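Local structure of enoyl-CoA hydratase (Geobacillus kaustophilus, 2PPY) at residues A[7-11]-A[33-39]; A[90-95]-A[147-153]; A[106-110]-A[190-194]. The protein probably catalyses the reversible addition of water to enoyl-CoA thioesters, a step of fatty acid beta-oxidation, as a hexameric member of the enoyl-CoA hydratase/isomerase family. One frame throughout, in Å; residues are numbered along the deposited sequence.

Contact 1 (A[7-11]-A[33-39]); sequences KKQYL and DLEFYKE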
ATOM      1  N   LYS A   7      19.984 -36.927   1.394  1.00 89.42           N
ATOM      2  CA  LYS A   7      18.764 -37.293   2.106  1.00 90.00           C
ATOM      3  C   LYS A   7      18.748 -37.037   3.610  1.00 88.34           C
ATOM      4  O   LYS A   7      19.790 -36.944   4.261  1.00 87.89           O
ATOM      5  CB  LYS A   7      18.474 -38.776   1.867  1.00 92.98           C
ATOM      6  CG  LYS A   7      18.741 -39.230   0.444  1.00 97.46           C
ATOM      7  CD  LYS A   7      18.902 -40.737   0.359  1.00 99.01           C
ATOM      8  CE  LYS A   7      19.362 -41.157  -1.027  1.00 99.16           C
ATOM      9  NZ  LYS A   7      19.688 -42.608  -1.088  1.00100.42           N
ATOM     10  N   LYS A   8      17.533 -36.931   4.142  1.00 85.78           N
ATOM     11  CA  LYS A   8      17.284 -36.735   5.565  1.00 83.29           C
ATOM     12  C   LYS A   8      16.149 -37.697   5.898  1.00 77.50           C
ATOM     13  O   LYS A   8      15.891 -38.623   5.131  1.00 79.30           O
ATOM     14  CB  LYS A   8      16.879 -35.288   5.864  1.00 87.67           C
ATOM     15  CG  LYS A   8      18.051 -34.312   5.856  1.00 92.30           C
ATOM     16  CD  LYS A   8      17.653 -32.944   6.390  1.00 97.09           C
ATOM     17  CE  LYS A   8      18.869 -32.041   6.550  1.00100.12           C
ATOM     18  NZ  LYS A   8      18.519 -30.715   7.134  1.00 99.49           N
ATOM     19  N   GLN A   9      15.467 -37.496   7.021  1.00 70.41           N
ATOM     20  CA  GLN A   9      14.380 -38.402   7.380  1.00 62.62           C
ATOM     21  C   GLN A   9      12.997 -37.949   6.932  1.00 56.91           C
ATOM     22  O   GLN A   9      12.122 -38.779   6.687  1.00 60.87           O
ATOM     23  CB  GLN A   9      14.368 -38.660   8.890  1.00 60.70           C
ATOM     24  CG  GLN A   9      14.505 -37.423   9.755  1.00 58.89           C
ATOM     25  CD  GLN A   9      14.252 -37.723  11.221  1.00 63.62           C
ATOM     26  OE1 GLN A   9      14.435 -38.854  11.674  1.00 63.16           O
ATOM     27  NE2 GLN A   9      13.838 -36.709  11.973  1.00 59.60           N
ATOM     28  N   TYR A  10      12.798 -36.641   6.819  1.00 48.42           N
ATOM     29  CA  TYR A  10      11.503 -36.104   6.410  1.00 40.37           C
ATOM     30  C   TYR A  10      11.429 -35.827   4.916  1.00 34.42           C
ATOM     31  O   TYR A  10      10.348 -35.843   4.324  1.00 31.34           O
ATOM     32  CB  TYR A  10      11.210 -34.806   7.160  1.00 36.84           C
ATOM     33  CG  TYR A  10      11.003 -34.965   8.645  1.00 36.08           C
ATOM     34  CD1 TYR A  10       9.768 -35.352   9.159  1.00 41.41           C
ATOM     35  CD2 TYR A  10      12.034 -34.700   9.541  1.00 37.66           C
ATOM     36  CE1 TYR A  10       9.564 -35.467  10.532  1.00 43.24           C
ATOM     37  CE2 TYR A  10      11.840 -34.812  10.913  1.00 39.32           C
ATOM     38  CZ  TYR A  10      10.605 -35.194  11.403  1.00 39.20           C
ATOM     39  OH  TYR A  10      10.411 -35.292  12.761  1.00 46.52           O
ATOM     40  N   LEU A  11      12.578 -35.571   4.302  1.00 32.50           N
ATOM     41  CA  LEU A  11      12.600 -35.264   2.883  1.00 30.34           C
ATOM     42  C   LEU A  11      13.958 -35.547   2.262  1.00 29.63           C
ATOM     43  O   LEU A  11      14.958 -35.679   2.966  1.00 24.43           O
ATOM     44  CB  LEU A  11      12.218 -33.787   2.685  1.00 31.93           C
ATOM     45  CG  LEU A  11      13.188 -32.694   2.198  1.00 36.37           C
ATOM     46  CD1 LEU A  11      12.540 -31.342   2.476  1.00 37.59           C
ATOM     47  CD2 LEU A  11      14.527 -32.747   2.905  1.00 34.28           C
ATOM     48  N   ASP A  33       5.655 -31.557  11.235  1.00 20.14           N
ATOM     49  CA  ASP A  33       5.907 -30.971  12.550  1.00 22.33           C
ATOM     50  C   ASP A  33       6.959 -29.877  12.363  1.00 21.06           C
ATOM     51  O   ASP A  33       7.262 -29.495  11.234  1.00 22.65           O
ATOM     52  CB  ASP A  33       6.430 -32.023  13.534  1.00 23.28           C
ATOM     53  CG  ASP A  33       7.647 -32.762  13.009  1.00 26.37           C
ATOM     54  OD1 ASP A  33       8.372 -32.211  12.153  1.00 28.24           O
ATOM     55  OD2 ASP A  33       7.888 -33.896  13.465  1.00 33.65           O
ATOM     56  N   LEU A  34       7.526 -29.383  13.459  1.00 19.95           N
ATOM     57  CA  LEU A  34       8.528 -28.327  13.368  1.00 20.64           C
ATOM     58  C   LEU A  34       9.801 -28.805  12.688  1.00 22.08           C
ATOM     59  O   LEU A  34      10.372 -28.097  11.863  1.00 28.63           O
ATOM     60  CB  LEU A  34       8.865 -27.772  14.761  1.00 18.77           C
ATOM     61  CG  LEU A  34       9.953 -26.686  14.805  1.00 19.90           C
ATOM     62  CD1 LEU A  34       9.602 -25.558  13.838  1.00 15.71           C
ATOM     63  CD2 LEU A  34      10.096 -26.149  16.223  1.00 19.60           C
ATOM     64  N   GLU A  35      10.246 -30.009  13.034  1.00 21.48           N
ATOM     65  CA  GLU A  35      11.461 -30.557  12.454  1.00 23.77           C
ATOM     66  C   GLU A  35      11.375 -30.645  10.926  1.00 23.18           C
ATOM     67  O   GLU A  35      12.370 -30.429  10.232  1.00 22.35           O
ATOM     68  CB  GLU A  35      11.747 -31.938  13.054  1.00 28.22           C
ATOM     69  CG  GLU A  35      13.136 -32.471  12.763  1.00 40.66           C
ATOM     70  CD  GLU A  35      14.237 -31.536  13.235  1.00 53.07           C
ATOM     71  OE1 GLU A  35      14.221 -31.139  14.422  1.00 53.29           O
ATOM     72  OE2 GLU A  35      15.120 -31.204  12.414  1.00 56.96           O
ATOM     73  N   PHE A  36      10.197 -30.963  10.398  1.00 20.83           N
ATOM     74  CA  PHE A  36      10.052 -31.042   8.950  1.00 23.28           C
ATOM     75  C   PHE A  36      10.374 -29.697   8.319  1.00 21.47           C
ATOM     76  O   PHE A  36      11.160 -29.615   7.377  1.00 20.19           O
ATOM     77  CB  PHE A  36       8.630 -31.421   8.533  1.00 26.25           C
ATOM     78  CG  PHE A  36       8.335 -31.097   7.090  1.00 26.76           C
ATOM     79  CD1 PHE A  36       8.979 -31.783   6.064  1.00 25.79           C
ATOM     80  CD2 PHE A  36       7.463 -30.062   6.758  1.00 28.58           C
ATOM     81  CE1 PHE A  36       8.771 -31.434   4.723  1.00 24.37           C
ATOM     82  CE2 PHE A  36       7.249 -29.705   5.420  1.00 22.66           C
ATOM     83  CZ  PHE A  36       7.903 -30.395   4.403  1.00 18.43           C
ATOM     84  N   TYR A  37       9.746 -28.644   8.838  1.00 24.64           N
ATOM     85  CA  TYR A  37       9.967 -27.306   8.307  1.00 17.61           C
ATOM     86  C   TYR A  37      11.394 -26.827   8.486  1.00 19.40           C
ATOM     87  O   TYR A  37      11.891 -26.039   7.682  1.00 21.68           O
ATOM     88  CB  TYR A  37       8.974 -26.320   8.922  1.00 19.70           C
ATOM     89  CG  TYR A  37       7.835 -26.005   7.973  1.00 20.34           C
ATOM     90  CD1 TYR A  37       8.047 -25.205   6.848  1.00 21.22           C
ATOM     91  CD2 TYR A  37       6.566 -26.556   8.160  1.00 21.13           C
ATOM     92  CE1 TYR A  37       7.024 -24.959   5.932  1.00 26.74           C
ATOM     93  CE2 TYR A  37       5.534 -26.316   7.247  1.00 28.12           C
ATOM     94  CZ  TYR A  37       5.772 -25.516   6.136  1.00 25.66           C
ATOM     95  OH  TYR A  37       4.762 -25.264   5.235  1.00 25.39           O
ATOM     96  N   LYS A  38      12.062 -27.308   9.530  1.00 16.86           N
ATOM     97  CA  LYS A  38      13.449 -26.925   9.751  1.00 21.83           C
ATOM     98  C   LYS A  38      14.279 -27.523   8.617  1.00 19.09           C
ATOM     99  O   LYS A  38      15.224 -26.901   8.137  1.00 19.71           O
ATOM    100  CB  LYS A  38      13.928 -27.425  11.119  1.00 20.91           C
ATOM    101  CG  LYS A  38      13.243 -26.705  12.276  1.00 24.08           C
ATOM    102  CD  LYS A  38      13.470 -27.377  13.619  1.00 35.02           C
ATOM    103  CE  LYS A  38      14.924 -27.350  14.036  1.00 42.88           C
ATOM    104  NZ  LYS A  38      15.093 -27.968  15.382  1.00 54.37           N
ATOM    105  N   GLU A  39      13.900 -28.719   8.168  1.00 20.92           N
ATOM    106  CA  GLU A  39      14.607 -29.370   7.070  1.00 19.49           C
ATOM    107  C   GLU A  39      14.241 -28.723   5.735  1.00 20.25           C
ATOM    108  O   GLU A  39      15.101 -28.524   4.879  1.00 17.18           O
ATOM    109  CB  GLU A  39      14.278 -30.866   7.015  1.00 29.49           C
ATOM    110  CG  GLU A  39      14.638 -31.649   8.274  1.00 40.32           C
ATOM    111  CD  GLU A  39      14.732 -33.146   8.019  1.00 47.89           C
ATOM    112  OE1 GLU A  39      13.832 -33.695   7.352  1.00 50.11           O
ATOM    113  OE2 GLU A  39      15.703 -33.776   8.487  1.00 47.89           O
TER
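Asp33 OD1 lies against the Tyr10 ring, 3.8 Å from CZ, and accepts from Phe36 N at 2.8 Å and 154°, nearly along its own C-O axis. This is an N-cap bond: the aspartate closes the first turn of helix 34-48. Tyr10 turns CG beside its own backbone N (chi1 -67°), which lays one ring face over the backbone of that turn, with Phe36 N above the ring centre. The phenol and the carboxylate cross at about a right angle, OH ending 3.0 Å from Asp33 OD2. On the way Tyr10 CE2 touches Glu35 CG at 3.3 Å, while Tyr10 CB meets the edge of the Phe36 ring at CD1, 3.9 Å away. An alanine in place of Tyr10 removes ring and hydroxyl, which would probably uncover the capped turn and leave Asp33 OD2 without its nearby polar neighbour. Glu39 stands with its carboxylate plane almost perpendicular to the tyrosine ring, at the ring edge; its bond from Tyr10 N is doubtful because OE1 is placed too tightly. The poorly ordered Lys8 runs the other way past Glu39, its CD 3.4 Å from Glu39 CD, with the charges too far apart for a salt bridge. Tyr10 and Phe36 both also rest on Ile26. The arrangement is a beta-hairpin turn, joining antiparallel strands 4-7 and 11-16, packed on the N-capped start of helix 34-48 in this crotonase-family fold.

Contact 2 (A[90-95]-A[147-153]); sequences CNETLD and GTGGTQR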
ATOM      1  N   CYS A  90       7.104 -21.495  10.226  1.00 15.51           N
ATOM      2  CA  CYS A  90       6.614 -22.130   9.005  1.00 15.27           C
ATOM      3  C   CYS A  90       6.300 -21.070   7.949  1.00 14.94           C
ATOM      4  O   CYS A  90       6.653 -21.226   6.781  1.00 13.83           O
ATOM      5  CB  CYS A  90       5.357 -22.951   9.296  1.00 18.67           C
ATOM      6  SG  CYS A  90       5.635 -24.371  10.375  1.00 19.91           S
ATOM      7  N   ASN A  91       5.634 -19.997   8.369  1.00 13.47           N
ATOM      8  CA  ASN A  91       5.280 -18.916   7.459  1.00 17.73           C
ATOM      9  C   ASN A  91       6.517 -18.253   6.859  1.00 13.33           C
ATOM     10  O   ASN A  91       6.593 -18.050   5.647  1.00 17.17           O
ATOM     11  CB  ASN A  91       4.419 -17.870   8.175  1.00 10.82           C
ATOM     12  CG  ASN A  91       2.954 -18.252   8.216  1.00 17.06           C
ATOM     13  OD1 ASN A  91       2.362 -18.569   7.187  1.00 19.42           O
ATOM     14  ND2 ASN A  91       2.355 -18.211   9.404  1.00 14.14           N
ATOM     15  N   GLU A  92       7.487 -17.923   7.704  1.00 14.36           N
ATOM     16  CA  GLU A  92       8.712 -17.295   7.227  1.00 16.02           C
ATOM     17  C   GLU A  92       9.431 -18.225   6.257  1.00 17.07           C
ATOM     18  O   GLU A  92      10.061 -17.775   5.297  1.00 12.22           O
ATOM     19  CB  GLU A  92       9.624 -16.943   8.409  1.00 16.04           C
ATOM     20  CG  GLU A  92       8.985 -15.951   9.379  1.00 22.58           C
ATOM     21  CD  GLU A  92       9.912 -15.528  10.505  1.00 21.26           C
ATOM     22  OE1 GLU A  92      10.685 -16.380  10.986  1.00 21.56           O
ATOM     23  OE2 GLU A  92       9.853 -14.348  10.920  1.00 17.03           O
ATOM     24  N   THR A  93       9.334 -19.529   6.501  1.00 14.15           N
ATOM     25  CA  THR A  93       9.975 -20.492   5.614  1.00 16.40           C
ATOM     26  C   THR A  93       9.287 -20.424   4.253  1.00 17.27           C
ATOM     27  O   THR A  93       9.943 -20.288   3.221  1.00 16.32           O
ATOM     28  CB  THR A  93       9.872 -21.924   6.167  1.00 16.34           C
ATOM     29  OG1 THR A  93      10.587 -22.005   7.409  1.00 19.23           O
ATOM     30  CG2 THR A  93      10.467 -22.928   5.171  1.00 13.75           C
ATOM     31  N   LEU A  94       7.960 -20.503   4.253  1.00 15.38           N
ATOM     32  CA  LEU A  94       7.219 -20.435   3.004  1.00 16.92           C
ATOM     33  C   LEU A  94       7.468 -19.094   2.308  1.00 14.98           C
ATOM     34  O   LEU A  94       7.560 -19.038   1.084  1.00  9.86           O
ATOM     35  CB  LEU A  94       5.719 -20.635   3.255  1.00 12.38           C
ATOM     36  CG  LEU A  94       5.286 -22.023   3.757  1.00 18.77           C
ATOM     37  CD1 LEU A  94       3.762 -22.122   3.685  1.00 10.59           C
ATOM     38  CD2 LEU A  94       5.923 -23.134   2.902  1.00  9.55           C
ATOM     39  N   ASP A  95       7.597 -18.022   3.085  1.00 14.68           N
ATOM     40  CA  ASP A  95       7.835 -16.698   2.508  1.00 16.40           C
ATOM     41  C   ASP A  95       9.123 -16.632   1.682  1.00 16.28           C
ATOM     42  O   ASP A  95       9.214 -15.858   0.726  1.00 17.33           O
ATOM     43  CB  ASP A  95       7.913 -15.619   3.604  1.00 16.55           C
ATOM     44  CG  ASP A  95       6.624 -15.477   4.396  1.00 19.78           C
ATOM     45  OD1 ASP A  95       5.538 -15.766   3.852  1.00 20.81           O
ATOM     46  OD2 ASP A  95       6.701 -15.050   5.570  1.00 22.90           O
ATOM     47  N   GLY A 147      -3.682 -20.955   9.139  1.00 22.35           N
ATOM     48  CA  GLY A 147      -2.712 -20.020   9.685  1.00 16.79           C
ATOM     49  C   GLY A 147      -1.299 -20.005   9.141  1.00 17.33           C
ATOM     50  O   GLY A 147      -0.431 -19.332   9.701  1.00 17.81           O
ATOM     51  N   THR A 148      -1.042 -20.745   8.075  1.00 14.85           N
ATOM     52  CA  THR A 148       0.288 -20.728   7.488  1.00 17.80           C
ATOM     53  C   THR A 148       0.200 -20.044   6.121  1.00 18.49           C
ATOM     54  O   THR A 148       0.729 -20.539   5.126  1.00 11.30           O
ATOM     55  CB  THR A 148       0.869 -22.155   7.328  1.00 20.13           C
ATOM     56  OG1 THR A 148       0.657 -22.899   8.533  1.00 22.14           O
ATOM     57  CG2 THR A 148       2.374 -22.085   7.080  1.00 14.25           C
ATOM     58  N   GLY A 149      -0.492 -18.906   6.084  1.00 15.67           N
ATOM     59  CA  GLY A 149      -0.632 -18.154   4.844  1.00 16.81           C
ATOM     60  C   GLY A 149      -1.823 -18.526   3.973  1.00 16.51           C
ATOM     61  O   GLY A 149      -2.102 -17.858   2.978  1.00 15.41           O
ATOM     62  N   GLY A 150      -2.538 -19.576   4.354  1.00 13.05           N
ATOM     63  CA  GLY A 150      -3.680 -20.019   3.576  1.00 13.76           C
ATOM     64  C   GLY A 150      -4.772 -19.000   3.288  1.00 18.05           C
ATOM     65  O   GLY A 150      -5.156 -18.828   2.128  1.00 17.77           O
ATOM     66  N   THR A 151      -5.285 -18.329   4.322  1.00 13.62           N
ATOM     67  CA  THR A 151      -6.358 -17.349   4.126  1.00 14.94           C
ATOM     68  C   THR A 151      -5.930 -16.213   3.208  1.00 15.85           C
ATOM     69  O   THR A 151      -6.703 -15.753   2.374  1.00 19.24           O
ATOM     70  CB  THR A 151      -6.842 -16.711   5.466  1.00 14.41           C
ATOM     71  OG1 THR A 151      -5.817 -15.864   6.004  1.00 11.29           O
ATOM     72  CG2 THR A 151      -7.197 -17.789   6.486  1.00  9.88           C
ATOM     73  N   GLN A 152      -4.687 -15.775   3.363  1.00 14.90           N
ATOM     74  CA  GLN A 152      -4.157 -14.677   2.578  1.00 12.50           C
ATOM     75  C   GLN A 152      -3.763 -15.017   1.139  1.00 13.99           C
ATOM     76  O   GLN A 152      -4.140 -14.306   0.207  1.00 11.98           O
ATOM     77  CB  GLN A 152      -2.971 -14.056   3.323  1.00 13.02           C
ATOM     78  CG  GLN A 152      -3.354 -13.503   4.693  1.00 15.04           C
ATOM     79  CD  GLN A 152      -4.627 -12.653   4.644  1.00 13.58           C
ATOM     80  OE1 GLN A 152      -5.642 -12.997   5.247  1.00 22.80           O
ATOM     81  NE2 GLN A 152      -4.572 -11.545   3.917  1.00  9.22           N
ATOM     82  N   ARG A 153      -3.006 -16.095   0.949  1.00 14.56           N
ATOM     83  CA  ARG A 153      -2.589 -16.464  -0.396  1.00  9.62           C
ATOM     84  C   ARG A 153      -3.747 -16.992  -1.237  1.00 10.73           C
ATOM     85  O   ARG A 153      -3.818 -16.720  -2.438  1.00 13.39           O
ATOM     86  CB  ARG A 153      -1.444 -17.486  -0.354  1.00  6.22           C
ATOM     87  CG  ARG A 153      -0.124 -16.927   0.205  1.00  9.46           C
ATOM     88  CD  ARG A 153       1.075 -17.775  -0.231  1.00  9.82           C
ATOM     89  NE  ARG A 153       2.352 -17.174   0.152  1.00 13.32           N
ATOM     90  CZ  ARG A 153       2.882 -17.243   1.371  1.00 16.86           C
ATOM     91  NH1 ARG A 153       2.253 -17.898   2.336  1.00 13.08           N
ATOM     92  NH2 ARG A 153       4.035 -16.639   1.631  1.00 11.56           N
TER
HETATM   93  O   HOH W   1       3.652 -17.671   4.640  1.00  9.47           O
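Arg153 and Asp95 approach obliquely, carboxylate and guanidinium planes 42° apart, yet the acid oxygen stays close to the guanidinium plane and meets its edge. Arg153 NH2 donates to Asp95 OD1 at 2.8 Å in a salt bridge. The arginine chain is extended from CG to NE, and this carries the group from the start of helix 150-158 across to helix 80-99. The neighbouring edge position of the same guanidinium is taken by a water, which accepts from Arg153 NH1 at 2.7 Å and lies 2.8 Å from Asp95 OD1 and 3.0 Å from Asn91 OD1. One helical turn before Asp95, Asn91 presents its amide edge-on to the loop: ND2 donates to Gly147 O at 3.0 Å and 167°, in the carbonyl plane and on a lone pair, while OD1 is turned toward the water. Leu94 crosses Thr148 at about a right angle, bringing CD1 to 3.7 Å from Thr148 CG2, and the Cys90 CB touches that methyl too. Gly149, at the N-cap of helix 150-158, has a positive phi (89°), and a side chain there would strike Arg153 NH1. Thr148 N and Gly150 N both donate to Glu118, and Gly149 N donates to Glu234 of a neighbouring subunit, so this helix start sits beside helix 80-99 at the subunit interface. Every touching residue is buried; pairing Arg153 with Asp95 probably offsets the cost of burying both charges, and the water gives the second guanidinium nitrogen an acceptor.

Contact 3 (A[106-110]-A[190-194]); sequences ACLEG and QAETR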
ATOM      1  N   ALA A 106       4.940 -26.858  -7.452  1.00 17.30           N
ATOM      2  CA  ALA A 106       4.374 -27.874  -6.576  1.00 17.64           C
ATOM      3  C   ALA A 106       3.783 -28.965  -7.460  1.00 23.73           C
ATOM      4  O   ALA A 106       2.852 -28.711  -8.222  1.00 20.73           O
ATOM      5  CB  ALA A 106       3.290 -27.271  -5.709  1.00 14.12           C
ATOM      6  N   CYS A 107       4.334 -30.172  -7.372  1.00 25.22           N
ATOM      7  CA  CYS A 107       3.836 -31.288  -8.167  1.00 23.87           C
ATOM      8  C   CYS A 107       2.825 -32.038  -7.309  1.00 23.86           C
ATOM      9  O   CYS A 107       3.198 -32.857  -6.472  1.00 23.96           O
ATOM     10  CB  CYS A 107       4.983 -32.222  -8.561  1.00 20.29           C
ATOM     11  SG  CYS A 107       4.493 -33.536  -9.716  1.00 23.39           S
ATOM     12  N   LEU A 108       1.544 -31.759  -7.525  1.00 20.18           N
ATOM     13  CA  LEU A 108       0.492 -32.381  -6.735  1.00 19.20           C
ATOM     14  C   LEU A 108      -0.059 -33.673  -7.342  1.00 22.03           C
ATOM     15  O   LEU A 108      -0.752 -33.655  -8.362  1.00 20.55           O
ATOM     16  CB  LEU A 108      -0.633 -31.364  -6.521  1.00 16.15           C
ATOM     17  CG  LEU A 108      -0.153 -30.002  -5.995  1.00 15.85           C
ATOM     18  CD1 LEU A 108      -1.334 -29.036  -5.921  1.00 16.93           C
ATOM     19  CD2 LEU A 108       0.499 -30.163  -4.618  1.00 15.36           C
ATOM     20  N   GLU A 109       0.255 -34.796  -6.699  1.00 20.65           N
ATOM     21  CA  GLU A 109      -0.197 -36.101  -7.169  1.00 23.62           C
ATOM     22  C   GLU A 109      -1.184 -36.757  -6.214  1.00 21.97           C
ATOM     23  O   GLU A 109      -1.738 -37.811  -6.515  1.00 26.28           O
ATOM     24  CB  GLU A 109       0.999 -37.029  -7.382  1.00 22.70           C
ATOM     25  CG  GLU A 109       1.854 -36.669  -8.581  1.00 26.57           C
ATOM     26  CD  GLU A 109       3.105 -37.517  -8.673  1.00 32.20           C
ATOM     27  OE1 GLU A 109       4.020 -37.318  -7.846  1.00 33.64           O
ATOM     28  OE2 GLU A 109       3.171 -38.389  -9.565  1.00 34.77           O
ATOM     29  N   GLY A 110      -1.402 -36.131  -5.062  1.00 25.21           N
ATOM     30  CA  GLY A 110      -2.333 -36.679  -4.090  1.00 24.97           C
ATOM     31  C   GLY A 110      -3.071 -35.583  -3.346  1.00 24.61           C
ATOM     32  O   GLY A 110      -3.004 -34.417  -3.726  1.00 25.59           O
ATOM     33  N   GLN A 190      -3.087 -38.294 -14.466  1.00 20.20           N
ATOM     34  CA  GLN A 190      -2.418 -38.820 -13.277  1.00 23.92           C
ATOM     35  C   GLN A 190      -1.045 -39.469 -13.475  1.00 28.53           C
ATOM     36  O   GLN A 190      -0.055 -39.024 -12.896  1.00 30.02           O
ATOM     37  CB  GLN A 190      -3.341 -39.808 -12.561  1.00 22.49           C
ATOM     38  CG  GLN A 190      -2.926 -40.141 -11.131  1.00 22.96           C
ATOM     39  CD  GLN A 190      -2.964 -38.931 -10.203  1.00 19.59           C
ATOM     40  OE1 GLN A 190      -3.878 -38.108 -10.274  1.00 21.63           O
ATOM     41  NE2 GLN A 190      -1.979 -38.830  -9.315  1.00 20.75           N
ATOM     42  N   ALA A 191      -0.977 -40.514 -14.292  1.00 30.27           N
ATOM     43  CA  ALA A 191       0.279 -41.224 -14.509  1.00 29.73           C
ATOM     44  C   ALA A 191       1.356 -40.437 -15.253  1.00 31.37           C
ATOM     45  O   ALA A 191       2.495 -40.889 -15.357  1.00 33.23           O
ATOM     46  CB  ALA A 191       0.002 -42.538 -15.236  1.00 36.04           C
ATOM     47  N   GLU A 192       1.004 -39.264 -15.764  1.00 30.23           N
ATOM     48  CA  GLU A 192       1.959 -38.444 -16.502  1.00 30.88           C
ATOM     49  C   GLU A 192       2.311 -37.152 -15.765  1.00 28.33           C
ATOM     50  O   GLU A 192       3.076 -36.329 -16.270  1.00 25.31           O
ATOM     51  CB  GLU A 192       1.377 -38.093 -17.871  1.00 33.73           C
ATOM     52  CG  GLU A 192       1.021 -39.298 -18.723  1.00 41.14           C
ATOM     53  CD  GLU A 192       0.110 -38.939 -19.878  1.00 41.84           C
ATOM     54  OE1 GLU A 192       0.443 -37.996 -20.631  1.00 35.70           O
ATOM     55  OE2 GLU A 192      -0.938 -39.602 -20.031  1.00 44.04           O
ATOM     56  N   THR A 193       1.764 -36.986 -14.566  1.00 28.21           N
ATOM     57  CA  THR A 193       1.991 -35.773 -13.787  1.00 25.79           C
ATOM     58  C   THR A 193       3.456 -35.434 -13.546  1.00 26.87           C
ATOM     59  O   THR A 193       3.894 -34.319 -13.844  1.00 24.84           O
ATOM     60  CB  THR A 193       1.248 -35.849 -12.444  1.00 26.34           C
ATOM     61  OG1 THR A 193      -0.150 -36.023 -12.696  1.00 19.47           O
ATOM     62  CG2 THR A 193       1.446 -34.570 -11.642  1.00 24.11           C
ATOM     63  N   ARG A 194       4.215 -36.384 -13.010  1.00 25.97           N
ATOM     64  CA  ARG A 194       5.631 -36.156 -12.748  1.00 26.89           C
ATOM     65  C   ARG A 194       6.385 -35.922 -14.043  1.00 30.83           C
ATOM     66  O   ARG A 194       7.257 -35.055 -14.129  1.00 26.94           O
ATOM     67  CB  ARG A 194       6.247 -37.355 -12.028  1.00 28.55           C
ATOM     68  CG  ARG A 194       5.818 -37.506 -10.595  1.00 26.82           C
ATOM     69  CD  ARG A 194       6.798 -38.376  -9.843  1.00 25.03           C
ATOM     70  NE  ARG A 194       6.457 -38.467  -8.428  1.00 25.15           N
ATOM     71  CZ  ARG A 194       7.248 -39.003  -7.507  1.00 29.41           C
ATOM     72  NH1 ARG A 194       8.432 -39.496  -7.852  1.00 28.91           N
ATOM     73  NH2 ARG A 194       6.858 -39.034  -6.240  1.00 30.76           N
TER
HETATM   74  O   HOH W   2       2.810 -38.929 -12.109  1.00 29.77           O
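Glu109 holds CG opposite its carbonyl carbon (chi1 -71°) and then runs extended, while Arg194 takes nearly the same first torsion (-72°) and stretches out to NE; the two chains cross at about a right angle. Arg194 NE thereby meets the syn lone pair of Glu109 OE1 at 2.8 Å and 171°, with that oxygen in the guanidinium plane. The other oxygen, OE2, accepts from a water at 2.6 Å, which also donates to Gln190 O and accepts from Arg194 N, so both carboxylate oxygens are tied to the start of helix 193-205. Gln190 reaches back with its amide: NE2 donates to Glu109 O at 3.0 Å, bent and tilted from the carbonyl plane, while its OE1 accepts from Glu131 N. In this crotonase fold the contact fastens the end of parallel strand 103-108 to the helix that follows strand 186-188, the last in the sheet; strand 125-129 runs between the two. Next to the salt bridge the contact is apolar: Thr193 CG2 rests against both Cys107 SG, 3.8 Å away, and Glu109 CG, 3.7 Å away. The threonine's hydroxyl turns from the strand: OG1 donates to Gln190 O at 3.0 Å, and the backbone N of Thr193 joins it from the same face of that carbonyl. Arg194 NH2, beside NE on the guanidinium, makes a second salt bridge, with Asp61.

In the fold
From the N terminus, contact 1 comes first, closing a loop of 21 residues that holds most of strand 11-16 and all of strand 19-24, and tying the first turn between strands to helix 34-48. It is complete before contact 2 opens, yet the two touch through Tyr37, which packs on Cys90, Thr93 and Leu94. Contact 2 closes a loop of 51 residues and contact 3 one of 79; these cross because their segments alternate, strand 103-108 following helix 80-99. Their centres lie about 23 Å apart, on opposite sides of the chain's centre, contact 2 joining helix 80-99 to a loop and the helix start after it, contact 3 joining sheet to helix.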